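Local coordinates for protein multicopper oxidase (Arthrobacter sp. FB24, PDB 3GDC) that probably oxidises phenolic substrates and passes the electrons to dioxygen, as a trimeric laccase-type multicopper oxidase with two cupredoxin domains per chain, at residues I16-F20 with D163-M167; R35-I39 with L68-E72; D122-F126 with I151-K155; P125-H129 with T233-L237; F227-T233 with R253-L258. Residues are numbered along the deposited sequence.

Contact 1: I16-F20 with D163-M167; sequences ILRDF and DEMVM
Helix 13-18, the second short helix of the chain, and the turn after it pack on the start of strand 163-172 in the second cupredoxin domain. Ile16 and Leu17 have helical angles (-57/-39, -50/-36); Arg18 departs from them (-124/11). Residues 163-167 are extended. Arg18 CA lies 4.9 Å from Met165 CA, and Leu17 CA 5.0 Å from Val166 CA. Asp163 (chi1 t) takes a two-point salt bridge from Arg18 (m, t, t): NE to OD1 and NH2 to OD2 are both 3.0 Å. Glu164 O lies at the edge of the Phe20 ring (m, chi2 -88°), 3.5 Å from CE2. The Glu164 carboxylate turns to His208. Met165 CB is 3.9 Å from Leu17 CG. Val166 N donates a hydrogen bond to Leu17 O at 2.8 Å. Leu17 CA makes a CA-H...O contact with Val166 O at 3.6 Å. Val166 CB meets Phe20 CZ at 4.2 Å. Met167 CE touches Leu17 CD1 at 3.7 Å. Phe20 and Val166 also pack on Thr67 of the first domain. One backbone bond and a two-point salt bridge thus hold the N-terminal segment to the second domain, amid packing by Leu17, Phe20, Met165, Val166 and Met167.

Contact 2: R35-I39 with L68-E72; sequences REWDI and LWARE
Two strands face each other here across the interior of a curled sheet. They run antiparallel at 170°, with axes 8.9 Å apart. No hydrogen bond joins them. Arg35 CA lies 7.4 Å from Ala70 CA, and Trp37 CA 8.4 Å from Leu68 CA. Arg35, Trp37 (chi1 m, chi2 -94°) and Ile39 point toward the other strand. Leu68 (m, t) is the main bump opposite them. Its CD2 sits squarely over the five-membered ring of Trp37, 3.7 Å from the centroid and 8° off the normal, a CH-pi contact. Leu68 CD2 also lies 4.0 Å from Ile39 CD1, so the leucine fills the hollow between the two side chains. Such packing between facing strands forms the core of a cupredoxin beta-sandwich, here the first domain. At the far edge of the indole, Trp37 CZ2 is 3.3 Å from Trp69 O. Small Ala70 leaves room for Arg35, whose CD is 3.9 Å from Ala70 CB and 3.2 Å from Trp69 O. Trp69 presents its edge, CZ3, over a face of the Arg35 guanidinium, 3.8 Å from NH2. Arg35 NE forms a salt bridge with Asp74, and NH1 bonds Arg22 O.

Contact 3: D122-F126 with I151-K155; sequences DATPF and IVEPK
This contact lies at one end of the first cupredoxin domain, where the connection between strands 116-122 and 127-132 folds over the end of strand 147-153. Residues 123-126 are irregular. Ala123 is the centre of an inverse gamma turn, and a cis peptide bond precedes Pro125. Residues 151-153 are extended, and the chain leaves the strand at Pro154. The nearest CA pair is Phe126 with Val152, 4.8 Å apart. No hydrogen bond crosses between the two segments, so shape and apolar packing carry the contact. Val152 (chi1 t) points toward the loop and is covered from several directions. Its CG1 is 3.8 Å from Ala123 CB and 4.2 Å from Phe126 CB, and its CB is 3.8 Å from Pro125 O. The backbones come close at Phe126 CA and Val152 O, 3.5 Å apart. Just beyond the loop, Gly127 joins Val152 by a backbone hydrogen bond, which ties the loop exit to the sheet. Ala123 also packs on Ala70 of the neighbouring strand 67-71. Pro125 turns away from Val152 and packs on Phe227 of the second subunit, so the loop also contributes to the trimer interface. Phe126 (chi1 80°, chi2 80°) lays its ring against Pro154. Pro154 CB sits over the ring face in a CH-pi contact, 3.8 Å from the centroid and 18° off the normal.

Contact 4: P125-H129 with T233-L237; sequences PFGTH and TGTML
This is an interdomain contact. The start of strand 127-132 in the first cupredoxin domain meets the loop after strand 228-232 in the second. The touching parts run 155° apart, and Gly127 and Gly234 are the nearest CA pair at 4.3 Å. One direct hydrogen bond joins the backbones, Thr128 N to Thr233 O at 2.8 Å. Thr233 (62/0) and Gly234 (59/19) both have positive phi, so the loop turns tightly here. Gly127 CA makes a CA-H...O contact with Gly234 O at 3.4 Å. A CB on Gly127 (149/-170) would clash with Thr233 O and Thr235 CG2, and one on Gly234 with Thr128 OG1. The Phe126 ring covers the loop: CZ is 3.2 Å from Thr235 O, and CE1 is 4.1 Å from Leu237 CD2. His129 NE2 donates to Pro125 O at 2.9 Å, a bond within the segment, spanning the turn into the strand. The loop also lies at the trimer interface, where Thr233 OG1 bonds Thr243 OG1 and Thr235 OG1 bonds Tyr242 O, both of the second subunit. A water donates to Phe126 O at 2.8 Å and to Thr235 O at 3.0 Å.

Contact 5: F227-T233 with R253-L258; sequences FFHYYPT and RGILEL
Five backbone hydrogen bonds join the segments, four between the strands and one from Thr233 just past the end. His229 N to Glu257 O and Glu257 N to His229 O are both 2.9 Å. Tyr231 N to Ile255 O is 2.8 Å and Ile255 N to Tyr231 O is 2.9 Å. Thr233 N to Arg253 O is 2.7 Å. Arg253 NE bonds Thr128 O and NH2 bonds His129 ND1 of the first domain; NH1 forms a salt bridge with Asp244 of the second subunit. Waters bridge His229 ND1 to Glu257 O and Tyr230 OH to Arg253 O; Tyr230 OH also bonds Gln248 NE2. The strands, neighbours in a sheet of the second cupredoxin domain, are antiparallel at 159°, their axes 4.5 Å apart at closest approach. Tyr230-Leu256 and Pro232-Gly254 are non-hydrogen-bonded pairs. Leu256 CD1 lies over the Phe228 ring, 3.6 Å from its centroid (CH-pi), and Leu256 CD2 is 3.5 Å from Tyr230 CD1. On the other face, Tyr231 CB meets Ile255 CB at 4.2 Å.

How the contacts relate
From the N terminus, 16-20 is joined by 163-167, 143 residues on, and contact 1 closes the longest loop. Contacts 2 and 3 nest inside it in series, both within the first domain. They meet where strands 67-71 and 147-153 pair, and Phe20 of contact 1 touches both Trp69 and Ile151. Contact 4 shares Pro125 and Phe126 with contact 3, but runs on to 233-237 and so crosses contact 1. Contact 5 opens after contact 1 has closed. It crosses contact 4 and shares Thr233 with it. Contact 1 ties the N-terminal segment, and contact 4 the first domain, to the second domain. Contacts 3, 4 and 5 all reach the second subunit.

Contact 1: I16-F20 with D163-M167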
# COMPACT_ATOMS: atom_id res chain seq x y z
N ILE A 16 -12.64 -21.82 -12.29
CA ILE A 16 -12.96 -20.47 -11.79
C ILE A 16 -12.14 -19.40 -12.52
O ILE A 16 -12.65 -18.32 -12.85
CB ILE A 16 -12.75 -20.39 -10.26
CG1 ILE A 16 -13.82 -21.23 -9.56
CG2 ILE A 16 -12.76 -18.93 -9.76
CD1 ILE A 16 -13.74 -21.25 -8.04
N LEU A 17 -10.88 -19.72 -12.79
CA LEU A 17 -9.95 -18.82 -13.44
C LEU A 17 -10.51 -18.20 -14.73
O LEU A 17 -10.26 -17.03 -15.02
CB LEU A 17 -8.65 -19.57 -13.73
CG LEU A 17 -7.42 -18.86 -14.26
CD1 LEU A 17 -6.84 -17.93 -13.19
CD2 LEU A 17 -6.41 -19.94 -14.64
N ARG A 18 -11.29 -18.97 -15.48
CA ARG A 18 -11.78 -18.50 -16.77
C ARG A 18 -13.31 -18.51 -16.93
O ARG A 18 -13.83 -18.29 -18.02
CB ARG A 18 -11.12 -19.29 -17.90
CG ARG A 18 -9.62 -19.04 -18.02
CD ARG A 18 -9.05 -19.80 -19.20
NE ARG A 18 -7.62 -19.56 -19.38
CZ ARG A 18 -6.65 -20.32 -18.88
NH1 ARG A 18 -6.94 -21.39 -18.15
NH2 ARG A 18 -5.38 -20.00 -19.12
N ASP A 19 -14.02 -18.72 -15.82
CA ASP A 19 -15.48 -18.79 -15.83
C ASP A 19 -16.11 -17.40 -15.59
O ASP A 19 -16.36 -17.02 -14.45
CB ASP A 19 -15.96 -19.81 -14.79
CG ASP A 19 -17.48 -20.03 -14.81
OD1 ASP A 19 -18.18 -19.40 -15.62
OD2 ASP A 19 -17.95 -20.87 -14.01
N PHE A 20 -16.36 -16.66 -16.66
CA PHE A 20 -17.07 -15.39 -16.59
C PHE A 20 -18.55 -15.64 -16.83
O PHE A 20 -18.96 -16.05 -17.93
CB PHE A 20 -16.48 -14.38 -17.58
CG PHE A 20 -15.06 -14.00 -17.27
CD1 PHE A 20 -14.79 -12.94 -16.42
CD2 PHE A 20 -14.00 -14.74 -17.79
CE1 PHE A 20 -13.47 -12.59 -16.11
CE2 PHE A 20 -12.68 -14.41 -17.49
CZ PHE A 20 -12.42 -13.34 -16.64
N ASP A 163 -6.23 -14.07 -23.83
CA ASP A 163 -6.56 -14.97 -22.72
C ASP A 163 -6.94 -14.12 -21.50
O ASP A 163 -6.08 -13.49 -20.90
CB ASP A 163 -5.37 -15.89 -22.39
CG ASP A 163 -5.73 -17.04 -21.44
OD1 ASP A 163 -6.86 -17.10 -20.91
OD2 ASP A 163 -4.85 -17.91 -21.23
N GLU A 164 -8.22 -14.10 -21.15
CA GLU A 164 -8.69 -13.30 -20.03
C GLU A 164 -9.03 -14.20 -18.86
O GLU A 164 -9.62 -15.28 -19.03
CB GLU A 164 -9.90 -12.46 -20.43
CG GLU A 164 -10.24 -11.30 -19.48
CD GLU A 164 -11.09 -10.25 -20.17
OE1 GLU A 164 -11.38 -10.44 -21.37
OE2 GLU A 164 -11.47 -9.24 -19.53
N MET A 165 -8.64 -13.77 -17.67
CA MET A 165 -8.83 -14.59 -16.48
C MET A 165 -9.10 -13.75 -15.23
O MET A 165 -8.91 -12.53 -15.24
CB MET A 165 -7.63 -15.53 -16.26
CG MET A 165 -6.30 -14.86 -16.36
SD MET A 165 -4.93 -16.04 -16.27
CE MET A 165 -4.96 -16.75 -17.89
N VAL A 166 -9.58 -14.43 -14.19
CA VAL A 166 -9.87 -13.81 -12.90
C VAL A 166 -9.13 -14.56 -11.79
O VAL A 166 -9.10 -15.79 -11.75
CB VAL A 166 -11.41 -13.69 -12.61
CG1 VAL A 166 -12.13 -15.04 -12.65
CG2 VAL A 166 -11.67 -12.98 -11.28
N MET A 167 -8.53 -13.78 -10.90
CA MET A 167 -7.81 -14.31 -9.75
C MET A 167 -8.25 -13.61 -8.47
O MET A 167 -8.00 -12.41 -8.28
CB MET A 167 -6.30 -14.12 -9.95
CG MET A 167 -5.74 -14.99 -11.06
SD MET A 167 -3.94 -14.94 -11.08
CE MET A 167 -3.62 -16.23 -12.30

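Contact 2: R35-I39 with L68-E72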
# COMPACT_ATOMS: atom_id res chain seq x y z
N ARG A 35 -29.60 -8.19 -17.90
CA ARG A 35 -28.77 -9.35 -17.60
C ARG A 35 -29.09 -9.81 -16.18
O ARG A 35 -29.11 -9.00 -15.26
CB ARG A 35 -27.30 -8.94 -17.73
CG ARG A 35 -26.32 -10.07 -17.79
CD ARG A 35 -24.90 -9.53 -17.96
NE ARG A 35 -24.68 -8.82 -19.22
CZ ARG A 35 -24.39 -9.39 -20.38
NH1 ARG A 35 -24.25 -10.71 -20.48
NH2 ARG A 35 -24.22 -8.63 -21.46
N GLU A 36 -29.36 -11.10 -16.01
CA GLU A 36 -29.84 -11.63 -14.73
C GLU A 36 -29.12 -12.88 -14.25
O GLU A 36 -28.73 -13.74 -15.03
CB GLU A 36 -31.35 -11.94 -14.78
CG GLU A 36 -32.17 -10.81 -15.37
CD GLU A 36 -33.62 -11.18 -15.47
OE1 GLU A 36 -34.25 -11.37 -14.41
OE2 GLU A 36 -34.13 -11.27 -16.61
N TRP A 37 -28.98 -12.99 -12.93
CA TRP A 37 -28.36 -14.17 -12.34
C TRP A 37 -29.16 -14.62 -11.14
O TRP A 37 -29.78 -13.81 -10.46
CB TRP A 37 -26.95 -13.85 -11.84
CG TRP A 37 -25.95 -13.42 -12.85
CD1 TRP A 37 -25.06 -14.21 -13.51
CD2 TRP A 37 -25.69 -12.07 -13.28
NE1 TRP A 37 -24.27 -13.45 -14.34
CE2 TRP A 37 -24.63 -12.13 -14.21
CE3 TRP A 37 -26.24 -10.82 -12.97
CZ2 TRP A 37 -24.11 -10.99 -14.84
CZ3 TRP A 37 -25.73 -9.69 -13.59
CH2 TRP A 37 -24.67 -9.78 -14.51
N ASP A 38 -29.12 -15.92 -10.87
CA ASP A 38 -29.62 -16.46 -9.60
C ASP A 38 -28.43 -16.82 -8.73
O ASP A 38 -27.56 -17.59 -9.14
CB ASP A 38 -30.46 -17.72 -9.82
CG ASP A 38 -31.59 -17.50 -10.79
OD1 ASP A 38 -32.24 -16.45 -10.70
OD2 ASP A 38 -31.82 -18.38 -11.64
N ILE A 39 -28.40 -16.26 -7.52
CA ILE A 39 -27.31 -16.50 -6.59
C ILE A 39 -27.93 -16.98 -5.28
O ILE A 39 -28.87 -16.36 -4.76
CB ILE A 39 -26.45 -15.21 -6.37
CG1 ILE A 39 -25.75 -14.80 -7.68
CG2 ILE A 39 -25.44 -15.40 -5.23
CD1 ILE A 39 -24.74 -13.63 -7.57
N LEU A 68 -19.29 -12.49 -11.90
CA LEU A 68 -20.33 -11.88 -12.74
C LEU A 68 -19.70 -10.98 -13.78
O LEU A 68 -18.78 -10.21 -13.48
CB LEU A 68 -21.34 -11.11 -11.87
CG LEU A 68 -21.92 -11.82 -10.64
CD1 LEU A 68 -22.90 -10.90 -9.94
CD2 LEU A 68 -22.59 -13.16 -10.95
N TRP A 69 -20.17 -11.09 -15.02
CA TRP A 69 -19.64 -10.29 -16.13
C TRP A 69 -20.79 -9.52 -16.79
O TRP A 69 -21.83 -10.10 -17.09
CB TRP A 69 -18.97 -11.21 -17.15
CG TRP A 69 -18.28 -10.48 -18.27
CD1 TRP A 69 -16.95 -10.15 -18.35
CD2 TRP A 69 -18.89 -9.95 -19.46
NE1 TRP A 69 -16.70 -9.46 -19.52
CE2 TRP A 69 -17.87 -9.33 -20.22
CE3 TRP A 69 -20.20 -9.96 -19.97
CZ2 TRP A 69 -18.12 -8.71 -21.45
CZ3 TRP A 69 -20.45 -9.34 -21.20
CH2 TRP A 69 -19.41 -8.73 -21.92
N ALA A 70 -20.59 -8.23 -16.99
CA ALA A 70 -21.58 -7.41 -17.70
C ALA A 70 -20.89 -6.40 -18.60
O ALA A 70 -19.68 -6.18 -18.48
CB ALA A 70 -22.48 -6.71 -16.71
N ARG A 71 -21.64 -5.80 -19.52
CA ARG A 71 -21.13 -4.69 -20.29
C ARG A 71 -21.65 -3.37 -19.72
O ARG A 71 -22.80 -3.28 -19.29
CB ARG A 71 -21.54 -4.84 -21.75
CG ARG A 71 -20.74 -4.01 -22.71
CD ARG A 71 -21.69 -3.50 -23.76
NE ARG A 71 -21.11 -3.52 -25.10
CZ ARG A 71 -21.82 -3.30 -26.20
NH1 ARG A 71 -23.12 -3.05 -26.12
NH2 ARG A 71 -21.23 -3.34 -27.39
N GLU A 72 -20.79 -2.35 -19.74
CA GLU A 72 -21.11 -1.03 -19.22
C GLU A 72 -22.49 -0.58 -19.69
O GLU A 72 -22.80 -0.62 -20.88
CB GLU A 72 -20.05 -0.02 -19.67
CG GLU A 72 -20.22 1.37 -19.10
CD GLU A 72 -19.24 2.38 -19.68
OE1 GLU A 72 -18.46 2.05 -20.61
OE2 GLU A 72 -19.26 3.53 -19.21

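Contact 3: D122-F126 with I151-K155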
# COMPACT_ATOMS: atom_id res chain seq x y z
N ASP A 122 -27.61 -0.63 -12.55
CA ASP A 122 -26.96 -0.62 -13.85
C ASP A 122 -25.49 -1.01 -13.70
O ASP A 122 -24.91 -0.83 -12.63
CB ASP A 122 -27.12 0.73 -14.52
CG ASP A 122 -28.56 1.01 -14.93
OD1 ASP A 122 -29.30 0.05 -15.21
OD2 ASP A 122 -28.95 2.20 -14.98
N ALA A 123 -24.90 -1.56 -14.75
CA ALA A 123 -23.49 -1.94 -14.73
C ALA A 123 -22.64 -0.68 -14.91
O ALA A 123 -22.34 -0.27 -16.04
CB ALA A 123 -23.19 -2.98 -15.82
N THR A 124 -22.30 -0.05 -13.79
CA THR A 124 -21.54 1.20 -13.80
C THR A 124 -20.73 1.34 -12.51
O THR A 124 -21.18 0.88 -11.47
CB THR A 124 -22.45 2.45 -13.85
OG1 THR A 124 -23.72 2.12 -14.43
CG2 THR A 124 -21.79 3.54 -14.65
N PRO A 125 -19.53 1.97 -12.58
CA PRO A 125 -18.79 2.35 -13.78
C PRO A 125 -18.13 1.12 -14.38
O PRO A 125 -18.12 0.07 -13.74
CB PRO A 125 -17.72 3.31 -13.23
CG PRO A 125 -17.47 2.79 -11.85
CD PRO A 125 -18.83 2.37 -11.35
N PHE A 126 -17.60 1.24 -15.59
CA PHE A 126 -16.80 0.15 -16.10
C PHE A 126 -15.58 -0.06 -15.21
O PHE A 126 -15.08 0.88 -14.57
CB PHE A 126 -16.45 0.31 -17.59
CG PHE A 126 -15.30 1.25 -17.89
CD1 PHE A 126 -13.97 0.83 -17.75
CD2 PHE A 126 -15.54 2.53 -18.38
CE1 PHE A 126 -12.91 1.68 -18.07
CE2 PHE A 126 -14.48 3.40 -18.69
CZ PHE A 126 -13.17 2.97 -18.54
N ILE A 151 -17.28 -8.00 -12.97
CA ILE A 151 -16.50 -7.39 -14.05
C ILE A 151 -17.44 -6.64 -15.00
O ILE A 151 -18.38 -7.23 -15.50
CB ILE A 151 -15.76 -8.48 -14.88
CG1 ILE A 151 -14.97 -9.43 -13.95
CG2 ILE A 151 -14.93 -7.87 -16.02
CD1 ILE A 151 -13.95 -8.76 -13.05
N VAL A 152 -17.17 -5.36 -15.22
CA VAL A 152 -17.97 -4.53 -16.14
C VAL A 152 -17.07 -4.04 -17.27
O VAL A 152 -16.19 -3.19 -17.05
CB VAL A 152 -18.63 -3.34 -15.42
CG1 VAL A 152 -19.43 -2.47 -16.40
CG2 VAL A 152 -19.52 -3.79 -14.28
N GLU A 153 -17.27 -4.61 -18.45
CA GLU A 153 -16.50 -4.27 -19.64
C GLU A 153 -16.88 -2.88 -20.17
O GLU A 153 -18.07 -2.58 -20.33
CB GLU A 153 -16.73 -5.32 -20.73
CG GLU A 153 -15.76 -5.23 -21.91
CD GLU A 153 -14.47 -6.02 -21.66
OE1 GLU A 153 -14.26 -7.04 -22.35
OE2 GLU A 153 -13.68 -5.63 -20.78
N PRO A 154 -15.88 -2.02 -20.42
CA PRO A 154 -16.17 -0.72 -21.05
C PRO A 154 -16.86 -0.87 -22.40
O PRO A 154 -16.54 -1.79 -23.18
CB PRO A 154 -14.77 -0.09 -21.23
CG PRO A 154 -13.79 -1.22 -21.06
CD PRO A 154 -14.45 -2.16 -20.10
N LYS A 155 -17.81 0.01 -22.66
CA LYS A 155 -18.49 0.08 -23.95
C LYS A 155 -17.47 0.34 -25.06
O LYS A 155 -17.52 -0.27 -26.12
CB LYS A 155 -19.58 1.16 -23.91
CG LYS A 155 -20.41 1.31 -25.18
CD LYS A 155 -21.47 0.22 -25.32
CE LYS A 155 -22.30 0.42 -26.59
NZ LYS A 155 -21.57 0.08 -27.84

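Contact 4: P125-H129 with T233-L237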
# COMPACT_ATOMS: atom_id res chain seq x y z
N PRO A 125 -19.53 1.97 -12.58
CA PRO A 125 -18.79 2.35 -13.78
C PRO A 125 -18.13 1.12 -14.38
O PRO A 125 -18.12 0.07 -13.74
CB PRO A 125 -17.72 3.31 -13.23
CG PRO A 125 -17.47 2.79 -11.85
CD PRO A 125 -18.83 2.37 -11.35
N PHE A 126 -17.60 1.24 -15.59
CA PHE A 126 -16.80 0.15 -16.10
C PHE A 126 -15.58 -0.06 -15.21
O PHE A 126 -15.08 0.88 -14.57
CB PHE A 126 -16.45 0.31 -17.59
CG PHE A 126 -15.30 1.25 -17.89
CD1 PHE A 126 -13.97 0.83 -17.75
CD2 PHE A 126 -15.54 2.53 -18.38
CE1 PHE A 126 -12.91 1.68 -18.07
CE2 PHE A 126 -14.48 3.40 -18.69
CZ PHE A 126 -13.17 2.97 -18.54
N GLY A 127 -15.15 -1.31 -15.12
CA GLY A 127 -13.99 -1.65 -14.32
C GLY A 127 -14.08 -3.04 -13.74
O GLY A 127 -14.94 -3.84 -14.11
N THR A 128 -13.14 -3.32 -12.85
CA THR A 128 -13.06 -4.62 -12.19
C THR A 128 -13.50 -4.41 -10.76
O THR A 128 -12.88 -3.64 -10.01
CB THR A 128 -11.62 -5.14 -12.27
OG1 THR A 128 -11.28 -5.34 -13.65
CG2 THR A 128 -11.43 -6.43 -11.49
N HIS A 129 -14.60 -5.07 -10.39
CA HIS A 129 -15.23 -4.87 -9.10
C HIS A 129 -15.42 -6.21 -8.39
O HIS A 129 -14.85 -7.23 -8.79
CB HIS A 129 -16.56 -4.11 -9.26
CG HIS A 129 -16.47 -2.90 -10.14
ND1 HIS A 129 -15.68 -1.81 -9.83
CD2 HIS A 129 -17.08 -2.60 -11.31
CE1 HIS A 129 -15.80 -0.90 -10.79
NE2 HIS A 129 -16.64 -1.36 -11.70
N THR A 233 -8.29 -0.85 -10.19
CA THR A 233 -9.76 -0.95 -10.29
C THR A 233 -10.27 -1.17 -11.73
O THR A 233 -11.49 -1.25 -11.95
CB THR A 233 -10.47 0.26 -9.59
OG1 THR A 233 -9.72 0.67 -8.44
CG2 THR A 233 -11.90 -0.12 -9.14
N GLY A 234 -9.36 -1.24 -12.70
CA GLY A 234 -9.71 -1.37 -14.12
C GLY A 234 -10.58 -0.25 -14.69
O GLY A 234 -11.18 -0.41 -15.76
N THR A 235 -10.60 0.89 -14.01
CA THR A 235 -11.50 2.00 -14.35
C THR A 235 -10.93 2.98 -15.38
O THR A 235 -11.65 3.85 -15.89
CB THR A 235 -11.89 2.80 -13.10
OG1 THR A 235 -10.70 3.16 -12.38
CG2 THR A 235 -12.81 1.99 -12.21
N MET A 236 -9.64 2.86 -15.68
CA MET A 236 -9.01 3.73 -16.67
C MET A 236 -8.42 2.92 -17.80
O MET A 236 -8.05 1.76 -17.62
CB MET A 236 -7.93 4.61 -16.03
CG MET A 236 -8.48 5.64 -15.06
SD MET A 236 -7.22 6.80 -14.49
CE MET A 236 -8.11 7.58 -13.16
N LEU A 237 -8.32 3.55 -18.97
CA LEU A 237 -7.83 2.87 -20.17
C LEU A 237 -6.32 2.98 -20.32
O LEU A 237 -5.74 2.35 -21.20
CB LEU A 237 -8.54 3.42 -21.41
CG LEU A 237 -10.05 3.17 -21.52
CD1 LEU A 237 -10.56 3.75 -22.83
CD2 LEU A 237 -10.43 1.69 -21.39
O HOH W 1 -14.49 3.54 -15.11

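Contact 5: F227-T233 with R253-L258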
# COMPACT_ATOMS: atom_id res chain seq x y z
N PHE A 227 6.88 -8.79 -16.58
CA PHE A 227 6.40 -7.49 -16.16
C PHE A 227 5.01 -7.30 -16.75
O PHE A 227 4.70 -7.86 -17.80
CB PHE A 227 7.34 -6.39 -16.63
CG PHE A 227 8.50 -6.16 -15.71
CD1 PHE A 227 9.51 -7.10 -15.62
CD2 PHE A 227 8.56 -5.01 -14.92
CE1 PHE A 227 10.58 -6.90 -14.75
CE2 PHE A 227 9.63 -4.81 -14.05
CZ PHE A 227 10.63 -5.76 -13.97
N PHE A 228 4.17 -6.55 -16.05
CA PHE A 228 2.81 -6.31 -16.51
C PHE A 228 2.45 -4.84 -16.37
O PHE A 228 3.03 -4.14 -15.54
CB PHE A 228 1.80 -7.18 -15.74
CG PHE A 228 1.94 -7.11 -14.24
CD1 PHE A 228 1.32 -6.10 -13.51
CD2 PHE A 228 2.68 -8.08 -13.55
CE1 PHE A 228 1.45 -6.02 -12.13
CE2 PHE A 228 2.80 -8.02 -12.17
CZ PHE A 228 2.18 -6.98 -11.46
N HIS A 229 1.51 -4.38 -17.20
CA HIS A 229 0.89 -3.08 -16.98
C HIS A 229 -0.25 -3.27 -16.01
O HIS A 229 -1.00 -4.24 -16.11
CB HIS A 229 0.39 -2.47 -18.30
CG HIS A 229 1.48 -1.87 -19.13
ND1 HIS A 229 2.08 -2.54 -20.17
CD2 HIS A 229 2.12 -0.69 -19.03
CE1 HIS A 229 3.02 -1.78 -20.70
NE2 HIS A 229 3.06 -0.65 -20.02
N TYR A 230 -0.37 -2.36 -15.05
CA TYR A 230 -1.40 -2.48 -14.04
C TYR A 230 -2.40 -1.33 -14.11
O TYR A 230 -2.01 -0.16 -14.20
CB TYR A 230 -0.79 -2.58 -12.64
CG TYR A 230 -1.81 -2.78 -11.56
CD1 TYR A 230 -2.55 -3.97 -11.47
CD2 TYR A 230 -2.04 -1.80 -10.60
CE1 TYR A 230 -3.49 -4.16 -10.47
CE2 TYR A 230 -2.98 -1.99 -9.59
CZ TYR A 230 -3.69 -3.16 -9.53
OH TYR A 230 -4.62 -3.34 -8.54
N TYR A 231 -3.68 -1.67 -14.07
CA TYR A 231 -4.77 -0.71 -14.14
C TYR A 231 -5.61 -0.82 -12.87
O TYR A 231 -6.46 -1.71 -12.79
CB TYR A 231 -5.69 -0.99 -15.34
CG TYR A 231 -5.02 -1.02 -16.68
CD1 TYR A 231 -5.20 0.03 -17.58
CD2 TYR A 231 -4.25 -2.10 -17.09
CE1 TYR A 231 -4.61 0.01 -18.82
CE2 TYR A 231 -3.65 -2.14 -18.35
CZ TYR A 231 -3.83 -1.07 -19.20
OH TYR A 231 -3.26 -1.09 -20.44
N PRO A 232 -5.36 0.05 -11.88
CA PRO A 232 -6.05 -0.01 -10.59
C PRO A 232 -7.56 0.09 -10.78
O PRO A 232 -8.03 1.00 -11.46
CB PRO A 232 -5.53 1.21 -9.83
CG PRO A 232 -4.36 1.69 -10.56
CD PRO A 232 -4.35 1.13 -11.94
N THR A 233 -8.29 -0.85 -10.19
CA THR A 233 -9.76 -0.95 -10.29
C THR A 233 -10.27 -1.17 -11.73
O THR A 233 -11.49 -1.25 -11.95
CB THR A 233 -10.47 0.26 -9.59
OG1 THR A 233 -9.72 0.67 -8.44
CG2 THR A 233 -11.90 -0.12 -9.14
N ARG A 253 -8.48 -3.95 -6.14
CA ARG A 253 -8.50 -4.88 -7.26
C ARG A 253 -8.06 -4.11 -8.49
O ARG A 253 -8.00 -2.88 -8.47
CB ARG A 253 -9.88 -5.54 -7.44
CG ARG A 253 -11.00 -4.62 -7.96
CD ARG A 253 -11.55 -3.74 -6.85
NE ARG A 253 -12.72 -2.96 -7.30
CZ ARG A 253 -13.34 -2.05 -6.56
NH1 ARG A 253 -12.94 -1.78 -5.32
NH2 ARG A 253 -14.39 -1.40 -7.07
N GLY A 254 -7.72 -4.83 -9.55
CA GLY A 254 -7.25 -4.18 -10.77
C GLY A 254 -7.03 -5.15 -11.90
O GLY A 254 -7.26 -6.36 -11.75
N ILE A 255 -6.60 -4.63 -13.04
CA ILE A 255 -6.29 -5.46 -14.19
C ILE A 255 -4.79 -5.48 -14.41
O ILE A 255 -4.14 -4.43 -14.36
CB ILE A 255 -7.00 -4.94 -15.46
CG1 ILE A 255 -8.51 -4.95 -15.25
CG2 ILE A 255 -6.59 -5.79 -16.67
CD1 ILE A 255 -9.32 -4.30 -16.39
N LEU A 256 -4.25 -6.68 -14.64
CA LEU A 256 -2.86 -6.83 -15.09
C LEU A 256 -2.87 -7.28 -16.54
O LEU A 256 -3.66 -8.16 -16.91
CB LEU A 256 -2.08 -7.86 -14.26
CG LEU A 256 -2.37 -8.35 -12.84
CD1 LEU A 256 -1.07 -8.77 -12.19
CD2 LEU A 256 -3.14 -7.39 -11.95
N GLU A 257 -2.00 -6.69 -17.35
CA GLU A 257 -1.85 -7.10 -18.74
C GLU A 257 -0.41 -7.42 -19.05
O GLU A 257 0.49 -6.63 -18.74
CB GLU A 257 -2.35 -6.00 -19.69
CG GLU A 257 -3.83 -5.69 -19.56
CD GLU A 257 -4.36 -4.85 -20.72
OE1 GLU A 257 -3.56 -4.47 -21.60
OE2 GLU A 257 -5.59 -4.59 -20.75
N LEU A 258 -0.18 -8.59 -19.64
CA LEU A 258 1.16 -8.93 -20.09
C LEU A 258 1.21 -9.90 -21.27
O LEU A 258 0.22 -10.53 -21.61
CB LEU A 258 2.00 -9.47 -18.93
CG LEU A 258 1.70 -10.85 -18.35
CD1 LEU A 258 2.87 -11.22 -17.46
CD2 LEU A 258 0.41 -10.86 -17.54
O HOH W 2 1.52 -5.25 -21.01
O HOH W 3 -5.49 -1.32 -7.18
O HOH W 4 -0.97 -3.33 -21.64
O HOH W 5 -8.24 -0.85 -6.40